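PDB 1Y6Z: heat shock protein, putative from Plasmodium falciparum, which probably serves, as a member of the Hsp90 family, as an ATP-dependent chaperone that binds unfolded proteins, this chain being its middle domain. Local coordinates for residues G43-F47 and V101-N105; F86-P91 and I124-V129; W93-L97 and S132-M136; V129-I133 and N168-I172. All coordinates share one frame; numbering follows the deposited sequence. Where two conformers were deposited one is given.

Interaction 1. Residues G43-F47 and V101-N105; sequences GQISF and VDSEN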
loop_
_atom_site.group_PDB
_atom_site.type_symbol
_atom_site.label_atom_id
_atom_site.label_comp_id
_atom_site.label_asym_id
_atom_site.label_seq_id
_atom_site.Cartn_x
_atom_site.Cartn_y
_atom_site.Cartn_z
ATOM N N GLY B 43 -0.682 -16.857 14.655
ATOM C CA GLY B 43 0.148 -17.885 13.996
ATOM C C GLY B 43 1.372 -18.222 14.814
ATOM O O GLY B 43 1.260 -18.504 16.012
ATOM N N GLN B 44 2.551 -18.168 14.194
ATOM C CA GLN B 44 3.772 -18.497 14.898
ATOM C C GLN B 44 4.388 -17.534 15.913
ATOM O O GLN B 44 4.850 -18.038 16.948
ATOM C CB GLN B 44 4.878 -19.025 13.964
ATOM C CG GLN B 44 5.158 -18.176 12.744
ATOM C CD GLN B 44 6.646 -18.044 12.403
ATOM O OE1 GLN B 44 7.030 -17.167 11.614
ATOM N NE2 GLN B 44 7.480 -18.908 12.979
ATOM N N ILE B 45 4.476 -16.202 15.741
ATOM C CA ILE B 45 3.736 -15.184 14.929
ATOM C C ILE B 45 2.735 -14.355 15.768
ATOM O O ILE B 45 2.441 -13.202 15.428
ATOM C CB ILE B 45 3.384 -15.462 13.408
ATOM C CG1 ILE B 45 4.248 -14.541 12.532
ATOM C CG2 ILE B 45 1.927 -15.144 13.083
ATOM C CD1 ILE B 45 4.622 -15.090 11.197
ATOM N N SER B 46 2.297 -14.905 16.892
ATOM C CA SER B 46 1.204 -14.316 17.620
ATOM C C SER B 46 1.552 -13.065 18.445
ATOM O O SER B 46 2.401 -13.096 19.358
ATOM C CB SER B 46 0.520 -15.360 18.476
ATOM O OG SER B 46 -0.841 -15.413 18.109
ATOM N N PHE B 47 0.870 -11.961 18.118
ATOM C CA PHE B 47 0.978 -10.731 18.923
ATOM C C PHE B 47 -0.252 -9.834 18.687
ATOM O O PHE B 47 -0.977 -9.995 17.680
ATOM C CB PHE B 47 2.322 -10.006 18.690
ATOM C CG PHE B 47 2.441 -9.314 17.345
ATOM C CD1 PHE B 47 1.930 -8.021 17.158
ATOM C CD2 PHE B 47 3.044 -9.948 16.270
ATOM C CE1 PHE B 47 2.026 -7.388 15.919
ATOM C CE2 PHE B 47 3.136 -9.319 15.003
ATOM C CZ PHE B 47 2.647 -8.030 14.844
ATOM N N VAL B 101 2.838 -3.512 22.226
ATOM C CA VAL B 101 2.876 -4.815 21.557
ATOM C C VAL B 101 2.800 -5.885 22.659
ATOM O O VAL B 101 3.565 -5.817 23.628
ATOM C CB VAL B 101 4.202 -5.021 20.796
ATOM C CG1 VAL B 101 4.219 -6.452 20.145
ATOM C CG2 VAL B 101 4.417 -3.956 19.750
ATOM N N ASP B 102 1.875 -6.829 22.536
ATOM C CA ASP B 102 1.889 -7.987 23.447
ATOM C C ASP B 102 2.124 -9.245 22.653
ATOM O O ASP B 102 1.258 -9.656 21.880
ATOM C CB ASP B 102 0.581 -8.104 24.193
ATOM C CG ASP B 102 0.620 -9.161 25.311
ATOM O OD1 ASP B 102 -0.366 -9.246 26.046
ATOM O OD2 ASP B 102 1.621 -9.873 25.473
ATOM N N SER B 103 3.299 -9.831 22.875
ATOM C CA SER B 103 3.784 -11.031 22.205
ATOM C C SER B 103 3.534 -12.301 23.025
ATOM O O SER B 103 3.624 -12.296 24.250
ATOM C CB SER B 103 5.287 -10.890 21.957
ATOM O OG SER B 103 5.709 -11.753 20.916
ATOM N N GLU B 104 3.226 -13.397 22.333
ATOM C CA GLU B 104 3.137 -14.720 22.973
ATOM C C GLU B 104 4.518 -15.323 23.304
ATOM O O GLU B 104 4.647 -16.172 24.197
ATOM C CB GLU B 104 2.353 -15.684 22.068
ATOM C CG GLU B 104 1.770 -16.900 22.786
ATOM C CD GLU B 104 0.671 -16.516 23.764
ATOM O OE1 GLU B 104 0.918 -16.634 24.987
ATOM O OE2 GLU B 104 -0.427 -16.093 23.308
ATOM N N ASN B 105 5.543 -14.866 22.588
ATOM C CA ASN B 105 6.858 -15.500 22.569
ATOM C C ASN B 105 7.952 -14.547 23.030
ATOM O O ASN B 105 7.911 -14.058 24.158
ATOM C CB ASN B 105 7.167 -16.022 21.158
ATOM C CG ASN B 105 6.295 -17.233 20.763
ATOM O OD1 ASN B 105 5.453 -17.697 21.548
ATOM N ND2 ASN B 105 6.495 -17.741 19.544
#
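The first torsions turn Phe-47 and Val-101 onto each other: chi1 of 73° lodges the Phe-47 CG between its own backbone N and carbonyl carbon, while chi1 of 178° puts the Val-101 CG1 anti to N. CD1 of the ring then lies 4.1 Å from that CG1, the two side chains meeting obliquely. This is where strand 47-53 begins to pair with strand 98-103, antiparallel neighbours in the five-stranded mixed sheet of the Hsp90 middle domain. Phe-47 and Ser-103 form a non-hydrogen-bonded pair, with CA atoms 4.3 Å apart and both side chains on the sheet face covered by helix 121-141, where both touch Ile-124. Beside this pair, Phe-47 CA comes within 3.2 Å of Asp-102 O as a CA-H...O contact. The Asp-102 carboxylate is occupied on another side, accepting hydrogen bonds from Trp-7 NE1 and Arg-79 N. On the loop side of this pair the segments stay joined: Ser-46 CB and Glu-104 CB are 4.0 Å apart, and the backbone supplies the one clear hydrogen bond between the segments. Glu-104 N donates to Ser-46 O over 3.1 Å, almost straight at 172°, from a position tilted somewhat off the carbonyl plane.

Interaction 2. Residues F86-P91 and I124-V129; sequences FSESIP and INKRIV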
loop_
_atom_site.group_PDB
_atom_site.type_symbol
_atom_site.label_atom_id
_atom_site.label_comp_id
_atom_site.label_asym_id
_atom_site.label_seq_id
_atom_site.Cartn_x
_atom_site.Cartn_y
_atom_site.Cartn_z
ATOM N N PHE B 86 10.817 -0.602 23.126
ATOM C CA PHE B 86 10.677 -1.428 21.947
ATOM C C PHE B 86 10.910 -0.648 20.626
ATOM O O PHE B 86 11.241 -1.239 19.590
ATOM C CB PHE B 86 9.315 -2.096 21.953
ATOM C CG PHE B 86 9.183 -3.117 20.917
ATOM C CD1 PHE B 86 9.794 -4.357 21.078
ATOM C CD2 PHE B 86 8.521 -2.828 19.715
ATOM C CE1 PHE B 86 9.689 -5.312 20.083
ATOM C CE2 PHE B 86 8.429 -3.791 18.705
ATOM C CZ PHE B 86 9.001 -5.030 18.897
ATOM N N SER B 87 10.712 0.672 20.686
ATOM C CA SER B 87 10.936 1.575 19.568
ATOM C C SER B 87 12.400 1.684 19.066
ATOM O O SER B 87 12.637 2.148 17.936
ATOM C CB SER B 87 10.437 2.971 19.937
ATOM O OG SER B 87 9.023 2.993 19.989
ATOM N N GLU B 88 13.361 1.276 19.903
ATOM C CA GLU B 88 14.798 1.227 19.538
ATOM C C GLU B 88 15.119 0.273 18.371
ATOM O O GLU B 88 16.193 0.348 17.757
ATOM C CB GLU B 88 15.628 0.751 20.716
ATOM C CG GLU B 88 15.880 1.740 21.798
ATOM C CD GLU B 88 16.892 1.187 22.806
ATOM O OE1 GLU B 88 18.035 0.866 22.380
ATOM O OE2 GLU B 88 16.537 1.066 24.007
ATOM N N SER B 89 14.203 -0.642 18.097
ATOM C CA SER B 89 14.381 -1.547 16.988
ATOM C C SER B 89 13.556 -1.169 15.726
ATOM O O SER B 89 13.742 -1.778 14.650
ATOM C CB SER B 89 14.118 -2.987 17.463
ATOM O OG SER B 89 12.799 -3.109 17.974
ATOM N N ILE B 90 12.649 -0.189 15.834
ATOM C CA ILE B 90 11.884 0.209 14.643
ATOM C C ILE B 90 12.593 1.412 14.006
ATOM O O ILE B 90 13.404 2.039 14.679
ATOM C CB ILE B 90 10.317 0.385 14.917
ATOM C CG1 ILE B 90 9.988 1.717 15.577
ATOM C CG2 ILE B 90 9.788 -0.730 15.829
ATOM C CD1 ILE B 90 8.462 2.041 15.520
ATOM N N PRO B 91 12.330 1.722 12.705
ATOM C CA PRO B 91 13.008 2.880 12.088
ATOM C C PRO B 91 12.816 4.109 12.948
ATOM O O PRO B 91 11.755 4.295 13.508
ATOM C CB PRO B 91 12.267 3.054 10.776
ATOM C CG PRO B 91 11.940 1.582 10.421
ATOM C CD PRO B 91 11.449 1.038 11.758
ATOM N N ILE B 124 7.843 -8.613 13.698
ATOM C CA ILE B 124 6.944 -7.707 14.414
ATOM C C ILE B 124 7.196 -6.251 13.957
ATOM O O ILE B 124 6.234 -5.529 13.647
ATOM C CB ILE B 124 7.007 -7.882 15.960
ATOM C CG1 ILE B 124 6.537 -9.299 16.339
ATOM C CG2 ILE B 124 6.110 -6.844 16.658
ATOM C CD1 ILE B 124 6.768 -9.674 17.792
ATOM N N ASN B 125 8.468 -5.840 13.916
ATOM C CA ASN B 125 8.864 -4.521 13.454
ATOM C C ASN B 125 8.305 -4.182 12.077
ATOM O O ASN B 125 7.759 -3.097 11.861
ATOM C CB ASN B 125 10.387 -4.384 13.432
ATOM C CG ASN B 125 10.994 -4.387 14.834
ATOM O OD1 ASN B 125 12.200 -4.578 14.995
ATOM N ND2 ASN B 125 10.143 -4.221 15.861
ATOM N N LYS B 126 8.472 -5.110 11.134
ATOM C CA LYS B 126 7.973 -4.898 9.781
ATOM C C LYS B 126 6.464 -4.672 9.711
ATOM O O LYS B 126 6.032 -3.836 8.973
ATOM C CB LYS B 126 8.375 -6.090 8.878
ATOM C CG LYS B 126 8.426 -5.663 7.407
ATOM C CD LYS B 126 8.358 -6.869 6.463
ATOM C CE LYS B 126 7.669 -6.442 5.171
ATOM N NZ LYS B 126 7.982 -7.398 4.064
ATOM N N ARG B 127 5.689 -5.435 10.483
ATOM C CA ARG B 127 4.218 -5.384 10.512
ATOM C C ARG B 127 3.808 -4.035 11.122
ATOM O O ARG B 127 2.842 -3.403 10.704
ATOM C CB ARG B 127 3.715 -6.455 11.462
ATOM C CG ARG B 127 2.979 -7.746 10.963
ATOM C CD ARG B 127 3.509 -8.412 9.759
ATOM N NE ARG B 127 3.202 -9.871 9.694
ATOM C CZ ARG B 127 1.987 -10.432 9.623
ATOM N NH1 ARG B 127 1.874 -11.768 9.516
ATOM N NH2 ARG B 127 0.875 -9.698 9.649
ATOM N N ILE B 128 4.538 -3.635 12.150
ATOM C CA ILE B 128 4.283 -2.314 12.741
ATOM C C ILE B 128 4.465 -1.184 11.730
ATOM O O ILE B 128 3.662 -0.273 11.672
ATOM C CB ILE B 128 5.138 -2.101 13.982
ATOM C CG1 ILE B 128 4.537 -2.911 15.125
ATOM C CG2 ILE B 128 5.128 -0.613 14.415
ATOM C CD1 ILE B 128 5.288 -2.779 16.418
ATOM N N VAL B 129 5.548 -1.200 10.959
ATOM C CA VAL B 129 5.814 -0.112 10.016
ATOM C C VAL B 129 4.730 -0.069 8.952
ATOM O O VAL B 129 4.209 0.995 8.592
ATOM C CB VAL B 129 7.218 -0.268 9.391
ATOM C CG1 VAL B 129 7.487 0.796 8.312
ATOM C CG2 VAL B 129 8.242 -0.254 10.487
#
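The Phe-86 ring and the Asn-125 amide are inclined to each other by 61°, their side chains meeting at a slant, so that the amide neither stacks on the ring nor stands upright to it. Round the ring the other neighbours come from distinct directions. Ile-128 CD1 lies at the edge, near the ring plane, 4.0 Å from Phe-86 CE2. Ile-124 runs at about a right angle to the phenyl group, with its CG2 4.1 Å from Phe-86 CZ. Over one face sits Ser-89 OG, 4.2 Å above the plane and close to the centre of the Phe-86 ring. A chi1 of 59° turns that hydroxyl back along its own segment, where Ser-89 OG donates to Phe-86 O over 2.9 Å; the C=O...donor angle is 156°. The same carbonyl receives a weak backbone bond from Ser-89 N, just after the 3-10 segment 86-88. Through this segment and the residues after it, the connection between strands 80-83 and 98-103 is packed onto helix 121-141, in the buried interior of the alpha/beta part of the Hsp90 middle domain. Further along, Ile-90 lays its CG2 branch obliquely against the Asn-125 amide, while its other branch reaches Ile-128, with Ile-90 CD1 and Ile-128 CG2 4.4 Å apart. Pro-91 lays its ring against the next turn of the helix, Pro-91 CD coming within 3.7 Å of Val-129 CG2.

Interaction 3. Residues W93-L97 and S132-M136; sequences WLTFL and SISMM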
loop_
_atom_site.group_PDB
_atom_site.type_symbol
_atom_site.label_atom_id
_atom_site.label_comp_id
_atom_site.label_asym_id
_atom_site.label_seq_id
_atom_site.Cartn_x
_atom_site.Cartn_y
_atom_site.Cartn_z
ATOM N N TRP B 93 12.435 7.101 12.261
ATOM C CA TRP B 93 11.474 8.108 11.814
ATOM C C TRP B 93 10.080 7.872 12.458
ATOM O O TRP B 93 9.280 8.783 12.507
ATOM C CB TRP B 93 11.380 8.217 10.300
ATOM C CG TRP B 93 10.705 7.099 9.653
ATOM C CD1 TRP B 93 11.281 5.936 9.268
ATOM C CD2 TRP B 93 9.291 6.995 9.332
ATOM N NE1 TRP B 93 10.332 5.101 8.740
ATOM C CE2 TRP B 93 9.113 5.753 8.710
ATOM C CE3 TRP B 93 8.180 7.871 9.463
ATOM C CZ2 TRP B 93 7.840 5.309 8.240
ATOM C CZ3 TRP B 93 6.919 7.455 8.956
ATOM C CH2 TRP B 93 6.766 6.172 8.378
ATOM N N LEU B 94 9.841 6.679 12.991
ATOM C CA LEU B 94 8.595 6.352 13.682
ATOM C C LEU B 94 8.615 6.482 15.204
ATOM O O LEU B 94 7.688 5.999 15.863
ATOM C CB LEU B 94 8.194 4.913 13.353
ATOM C CG LEU B 94 7.665 4.864 11.927
ATOM C CD1 LEU B 94 7.685 3.406 11.558
ATOM C CD2 LEU B 94 6.213 5.478 11.868
ATOM N N THR B 95 9.643 7.143 15.733
ATOM C CA THR B 95 9.838 7.380 17.174
ATOM C C THR B 95 8.646 8.110 17.799
ATOM O O THR B 95 8.433 8.009 18.996
ATOM C CB THR B 95 11.140 8.185 17.478
ATOM O OG1 THR B 95 11.405 8.211 18.906
ATOM C CG2 THR B 95 11.073 9.616 16.948
ATOM N N PHE B 96 7.895 8.849 16.986
ATOM C CA PHE B 96 6.741 9.644 17.527
ATOM C C PHE B 96 5.540 8.759 17.840
ATOM O O PHE B 96 4.656 9.186 18.551
ATOM C CB PHE B 96 6.329 10.794 16.605
ATOM C CG PHE B 96 5.776 10.336 15.267
ATOM C CD1 PHE B 96 6.607 10.158 14.179
ATOM C CD2 PHE B 96 4.404 10.045 15.128
ATOM C CE1 PHE B 96 6.120 9.756 12.917
ATOM C CE2 PHE B 96 3.901 9.577 13.861
ATOM C CZ PHE B 96 4.754 9.463 12.778
ATOM N N LEU B 97 5.480 7.518 17.334
ATOM C CA LEU B 97 4.357 6.653 17.640
ATOM C C LEU B 97 4.375 6.258 19.147
ATOM O O LEU B 97 5.437 6.090 19.732
ATOM C CB LEU B 97 4.522 5.307 16.849
ATOM C CG LEU B 97 4.355 5.255 15.345
ATOM C CD1 LEU B 97 4.516 3.730 14.984
ATOM C CD2 LEU B 97 2.982 5.648 14.987
ATOM N N SER B 132 1.569 1.303 10.416
ATOM C CA SER B 132 1.762 2.751 10.694
ATOM C C SER B 132 1.596 3.552 9.390
ATOM O O SER B 132 0.941 4.548 9.378
ATOM C CB SER B 132 3.177 3.003 11.254
ATOM O OG SER B 132 3.305 2.381 12.510
ATOM N N ILE B 133 2.201 3.085 8.289
ATOM C CA ILE B 133 1.994 3.747 6.994
ATOM C C ILE B 133 0.521 3.752 6.516
ATOM O O ILE B 133 0.018 4.788 6.092
ATOM C CB ILE B 133 2.990 3.197 5.916
ATOM C CG1 ILE B 133 4.428 3.475 6.378
ATOM C CG2 ILE B 133 2.652 3.788 4.511
ATOM C CD1 ILE B 133 5.609 2.804 5.561
ATOM N N SER B 134 -0.182 2.623 6.654
ATOM C CA SER B 134 -1.555 2.501 6.245
ATOM C C SER B 134 -2.465 3.409 7.097
ATOM O O SER B 134 -3.380 4.063 6.552
ATOM C CB SER B 134 -1.976 0.996 6.207
ATOM O OG SER B 134 -3.386 0.861 6.053
ATOM N N MET B 135 -2.172 3.496 8.415
ATOM C CA MET B 135 -2.842 4.417 9.333
ATOM C C MET B 135 -2.703 5.875 8.822
ATOM O O MET B 135 -3.697 6.591 8.786
ATOM C CB MET B 135 -2.299 4.291 10.791
ATOM C CG MET B 135 -2.862 5.357 11.817
ATOM S SD MET B 135 -2.598 4.947 13.590
ATOM C CE MET B 135 -0.892 4.497 13.450
ATOM N N MET B 136 -1.478 6.310 8.505
ATOM C CA MET B 136 -1.228 7.680 7.961
ATOM C C MET B 136 -1.950 7.849 6.656
ATOM O O MET B 136 -2.639 8.857 6.422
ATOM C CB MET B 136 0.283 7.948 7.738
ATOM C CG MET B 136 1.132 8.116 9.021
ATOM S SD MET B 136 2.919 8.282 8.783
ATOM C CE MET B 136 3.288 6.691 8.134
#
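Ser-132 OG is held by a hydrogen bond to Ile-128 O, one turn back in helix 121-141, and Leu-97 CD1 presses on the same oxygen at 3.1 Å, a close carbon-oxygen approach that marks tight packing. A chi1 of -65° sets OG beside its own backbone N, from where it reaches back to the carbonyl four residues earlier. Leu-97 closes a type I beta turn, its N bonding to Leu-94 O at 3.1 Å; the contact lays this loop before strand 98-103 on helix 121-141, in the larger alpha/beta part of the Hsp90 middle domain. Both leucines point at the helix: Leu-94 CD2 lies 4.0 Å from Ser-132 CB, and Leu-97 CD2 is 4.3 Å from Met-135 CE. Leu-94 has a second role, since its CG covers one face of the Trp-93 indole 3.5 Å above the plane. The indole reaches the helix with its edge instead. Ile-133, crossing it at about a right angle, brings CG1 to within 4.1 Å of Trp-93 CH2. The indole N-H is turned to a different partner, Trp-93 NE1 being hydrogen-bonded to Asp-165 OD2. Met-136 has two conformers, so its Met-aromatic contact is tentative: in this one SD lies 86° off the normal of the Trp-93 six-membered ring, and Met-136 CE sits in the ring plane 3.5 Å from Trp-93 CH2.

Interaction 4. Residues V129-I133 and N168-I172; sequences VLKSI and NQEEI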
loop_
_atom_site.group_PDB
_atom_site.type_symbol
_atom_site.label_atom_id
_atom_site.label_comp_id
_atom_site.label_asym_id
_atom_site.label_seq_id
_atom_site.Cartn_x
_atom_site.Cartn_y
_atom_site.Cartn_z
ATOM N N VAL B 129 5.548 -1.200 10.959
ATOM C CA VAL B 129 5.814 -0.112 10.016
ATOM C C VAL B 129 4.730 -0.069 8.952
ATOM O O VAL B 129 4.209 0.995 8.592
ATOM C CB VAL B 129 7.218 -0.268 9.391
ATOM C CG1 VAL B 129 7.487 0.796 8.312
ATOM C CG2 VAL B 129 8.242 -0.254 10.487
ATOM N N LEU B 130 4.387 -1.229 8.414
ATOM C CA LEU B 130 3.302 -1.280 7.480
ATOM C C LEU B 130 1.923 -0.800 8.032
ATOM O O LEU B 130 1.222 -0.076 7.314
ATOM C CB LEU B 130 3.274 -2.628 6.750
ATOM C CG LEU B 130 4.651 -2.841 6.028
ATOM C CD1 LEU B 130 4.743 -4.176 5.224
ATOM C CD2 LEU B 130 5.198 -1.629 5.151
ATOM N N LYS B 131 1.556 -1.162 9.272
ATOM C CA LYS B 131 0.289 -0.704 9.859
ATOM C C LYS B 131 0.374 0.815 10.069
ATOM O O LYS B 131 -0.632 1.509 9.927
ATOM C CB LYS B 131 -0.022 -1.404 11.204
ATOM C CG LYS B 131 -0.507 -2.835 11.025
ATOM C CD LYS B 131 -1.929 -2.874 10.595
ATOM C CE LYS B 131 -2.369 -4.333 10.447
ATOM N NZ LYS B 131 -3.670 -4.416 9.763
ATOM N N SER B 132 1.569 1.303 10.416
ATOM C CA SER B 132 1.762 2.751 10.694
ATOM C C SER B 132 1.596 3.552 9.390
ATOM O O SER B 132 0.941 4.548 9.378
ATOM C CB SER B 132 3.177 3.003 11.254
ATOM O OG SER B 132 3.305 2.381 12.510
ATOM N N ILE B 133 2.201 3.085 8.289
ATOM C CA ILE B 133 1.994 3.747 6.994
ATOM C C ILE B 133 0.521 3.752 6.516
ATOM O O ILE B 133 0.018 4.788 6.092
ATOM C CB ILE B 133 2.990 3.197 5.916
ATOM C CG1 ILE B 133 4.428 3.475 6.378
ATOM C CG2 ILE B 133 2.652 3.788 4.511
ATOM C CD1 ILE B 133 5.609 2.804 5.561
ATOM N N ASN B 168 10.826 1.710 2.493
ATOM C CA ASN B 168 9.519 2.365 2.423
ATOM C C ASN B 168 9.505 3.766 1.827
ATOM O O ASN B 168 8.492 4.425 1.851
ATOM C CB ASN B 168 8.851 2.357 3.810
ATOM C CG ASN B 168 8.617 0.940 4.307
ATOM O OD1 ASN B 168 7.901 0.174 3.688
ATOM N ND2 ASN B 168 9.234 0.596 5.411
ATOM N N GLN B 169 10.645 4.172 1.270
ATOM C CA GLN B 169 10.896 5.520 0.829
ATOM C C GLN B 169 9.756 6.058 -0.067
ATOM O O GLN B 169 9.263 7.138 0.176
ATOM C CB GLN B 169 12.277 5.537 0.124
ATOM C CG GLN B 169 12.183 5.227 -1.378
ATOM C CD GLN B 169 12.380 6.458 -2.254
ATOM O OE1 GLN B 169 12.907 7.480 -1.789
ATOM N NE2 GLN B 169 11.987 6.358 -3.534
ATOM N N GLU B 170 9.274 5.294 -1.054
ATOM C CA GLU B 170 8.260 5.860 -1.983
ATOM C C GLU B 170 6.921 6.110 -1.327
ATOM O O GLU B 170 6.272 7.157 -1.548
ATOM C CB GLU B 170 8.054 4.930 -3.201
ATOM C CG GLU B 170 7.007 5.460 -4.222
ATOM C CD GLU B 170 6.779 4.518 -5.424
ATOM O OE1 GLU B 170 7.797 4.068 -6.000
ATOM O OE2 GLU B 170 5.591 4.280 -5.781
ATOM N N GLU B 171 6.487 5.154 -0.497
ATOM C CA GLU B 171 5.226 5.322 0.206
ATOM C C GLU B 171 5.264 6.529 1.158
ATOM O O GLU B 171 4.288 7.311 1.255
ATOM C CB GLU B 171 4.895 4.060 0.996
ATOM C CG GLU B 171 4.284 2.973 0.168
ATOM C CD GLU B 171 3.432 2.094 1.064
ATOM O OE1 GLU B 171 4.066 1.280 1.769
ATOM O OE2 GLU B 171 2.169 2.282 1.114
ATOM N N ILE B 172 6.391 6.695 1.820
ATOM C CA ILE B 172 6.503 7.825 2.765
ATOM C C ILE B 172 6.525 9.130 1.965
ATOM O O ILE B 172 5.936 10.116 2.389
ATOM C CB ILE B 172 7.731 7.712 3.656
ATOM C CG1 ILE B 172 7.792 6.328 4.358
ATOM C CG2 ILE B 172 7.763 8.906 4.686
ATOM C CD1 ILE B 172 9.072 6.143 5.233
#
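A helix start packed against the flank of a longer helix defines this contact: Asn-168, at the N-cap position of helix 169-173, faces Val-129, Leu-130 and Ile-133 of helix 121-141. The Asn-168 side chain makes no capping bond. Its chi1 of -61°, with CG beside the backbone N, directs the amide at helix 121-141, where its two ends meet different residues. Asn-168 ND2 lies 3.4 Å from Val-129 CG1, and it is hydrogen-bonded to a group beyond both segments; Asn-168 OD1 lies 3.6 Å from Leu-130 CD2, whose side chain crosses the asparagine at about a right angle. Ile-133 sits at the middle of the interface and divides its two branches. Its CD1 touches Asn-168 CB at 3.7 Å and Ile-172 CG1 at 4.3 Å. The other branch meets a charged group, with Ile-133 CG2 3.7 Å from Glu-171 OE2, the glutamate side chain crossing the isoleucine at a slant. Nearby, the backbone N of Asn-168 is hydrogen-bonded to Asp-165 OD1, which fixes the chain just ahead of the helix. Such packing of a short helix on the long one is consistent with the helical segment that joins the two alpha/beta parts of Hsp90 middle domains.

Helix 121-141 ties the four contacts together: interactions 2, 3 and 4 use successive or overlapping parts of it, and interaction 1 meets it through Phe-47 and Val-101. The centres advance from the sheet toward helix 169-173, with 14 Å between interactions 1 and 2, 10 Å between 2 and 3, and 8 Å between 3 and 4; interactions 1 and 4 are 22 Å apart and do not touch. Along the chain, the first segments of 1, 2 and 3 come in that order and their second segments follow likewise; 2 ends on Val-129, where 4 begins, and 3 and 4 share Ser-132 and Ile-133. One helix therefore connects sheet, loop and short helix within the middle domain.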